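Local coordinates for protein probable alginate O-acetylase AlgJ (Pseudomonas putida, PDB 4O8V) that probably takes part, together with AlgI and AlgF, in adding acetyl groups to the O-2 and O-3 positions of mannuronate residues in alginate, at residues F20-E23 and E24-T28. Residues are numbered along the deposited sequence; the frame is centred on the assembly and turned at random.
Sequences FSDE and EFKPT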
# COMPACT_ATOMS: atom_id res chain seq x y z
N PHE A 20 -3.47 -16.89 -0.46
CA PHE A 20 -2.56 -15.85 0.02
C PHE A 20 -1.32 -15.79 -0.86
O PHE A 20 -0.97 -16.78 -1.50
CB PHE A 20 -2.15 -16.10 1.47
CG PHE A 20 -3.30 -16.09 2.46
CD1 PHE A 20 -3.68 -14.92 3.09
CD2 PHE A 20 -3.97 -17.26 2.80
CE1 PHE A 20 -4.74 -14.91 4.03
CE2 PHE A 20 -5.03 -17.26 3.73
CZ PHE A 20 -5.40 -16.08 4.34
N SER A 21 -0.68 -14.62 -0.89
CA SER A 21 0.64 -14.49 -1.52
C SER A 21 1.70 -15.16 -0.65
O SER A 21 1.75 -14.89 0.55
CB SER A 21 1.03 -13.02 -1.69
OG SER A 21 2.39 -12.93 -2.06
N ASP A 22 2.55 -15.98 -1.24
CA ASP A 22 3.60 -16.61 -0.43
C ASP A 22 4.66 -15.57 -0.02
O ASP A 22 5.52 -15.85 0.81
CB ASP A 22 4.24 -17.82 -1.14
CG ASP A 22 5.19 -17.44 -2.25
OD1 ASP A 22 5.04 -16.35 -2.86
OD2 ASP A 22 6.10 -18.25 -2.51
N GLU A 23 4.56 -14.35 -0.56
CA GLU A 23 5.45 -13.27 -0.13
C GLU A 23 5.12 -12.84 1.31
O GLU A 23 5.92 -12.19 1.98
CB GLU A 23 5.36 -12.07 -1.09
CG GLU A 23 5.83 -12.38 -2.50
CD GLU A 23 5.74 -11.18 -3.45
OE1 GLU A 23 5.07 -10.18 -3.12
OE2 GLU A 23 6.35 -11.25 -4.54
N GLU A 24 3.93 -13.22 1.78
CA GLU A 24 3.54 -12.97 3.16
C GLU A 24 3.93 -14.14 4.05
O GLU A 24 3.67 -14.12 5.26
CB GLU A 24 2.03 -12.68 3.24
CG GLU A 24 1.67 -11.26 2.76
CD GLU A 24 0.18 -10.98 2.68
OE1 GLU A 24 -0.64 -11.86 3.07
OE2 GLU A 24 -0.19 -9.88 2.22
N PHE A 25 4.54 -15.16 3.45
CA PHE A 25 4.91 -16.38 4.18
C PHE A 25 6.41 -16.67 4.17
O PHE A 25 6.98 -17.10 5.17
CB PHE A 25 4.20 -17.61 3.58
CG PHE A 25 2.74 -17.68 3.87
CD1 PHE A 25 1.87 -16.77 3.31
CD2 PHE A 25 2.23 -18.69 4.68
CE1 PHE A 25 0.50 -16.83 3.58
CE2 PHE A 25 0.86 -18.76 4.95
CZ PHE A 25 -0.00 -17.83 4.40
N LYS A 26 7.04 -16.50 3.00
CA LYS A 26 8.37 -17.05 2.75
C LYS A 26 9.46 -16.34 3.56
O LYS A 26 9.39 -15.13 3.76
CB LYS A 26 8.72 -16.95 1.25
CG LYS A 26 8.90 -15.51 0.75
CD LYS A 26 9.24 -15.42 -0.74
CE LYS A 26 8.17 -16.11 -1.58
NZ LYS A 26 8.30 -15.90 -3.06
N PRO A 27 10.45 -17.10 4.03
CA PRO A 27 11.64 -16.45 4.58
C PRO A 27 12.41 -15.77 3.46
O PRO A 27 12.23 -16.14 2.30
CB PRO A 27 12.44 -17.60 5.18
CG PRO A 27 12.02 -18.80 4.39
CD PRO A 27 10.56 -18.57 4.06
N THR A 28 13.23 -14.78 3.78
CA THR A 28 14.11 -14.19 2.79
C THR A 28 15.52 -14.27 3.34
O THR A 28 15.76 -13.89 4.49
CB THR A 28 13.72 -12.73 2.47
OG1 THR A 28 12.46 -12.73 1.77
CG2 THR A 28 14.75 -12.06 1.58
O HOH W 1 -1.93 -12.63 0.61
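Asp22 and Lys26 meet because both first torsions, chi1 76° and 68°, set CG between the backbone N and the carbonyl carbon. A bend at the lysine chi3 (57°) then brings CE over the face of the carboxylate, with NZ tilted out of its plane. The salt bridge is loose: Lys26 NZ stands 3.3 Å from Asp22 OD2, its hydrogen bond to OD1 is weak, and Lys26 CE comes nearer, 3.1 Å from Asp22 OD2. Asp22 OD1 also accepts from the backbone N of Gly10, tying the turn to the residue just before strand 11-13. With an alanine in place of Asp22, the Lys26 ammonium would probably lose its anionic mate and swing more freely, and the Gly10 N-H an acceptor. Asp22 O takes two N-H groups, Lys26 N at 2.7 Å nearly in line with the carbonyl bond and Phe25 N from well above the carbonyl plane, while Glu24 N bonds to Ser21 O at 3.0 Å. That same Ser21 O lies at the edge of the Phe25 ring, 3.3 Å from CD1; farther along, Phe25 CE1 packs on Phe20 CB at 3.5 Å. Glu24 OE1 takes a weak bond from the water that receives the Ser21 N-H; backbone N-H groups hold the carboxylate, OE1 by Ala65 and OE2 by Lys64. Ser21 OG accepts from Glu23 N, 3.0 Å away, closing an ST turn that, with the 3-10 turn 22-24, ends the second strand of the antiparallel pair 11-13 and 19-21, the Glu23 side chain about 9 Å from that of Ser218, the probable nucleophile.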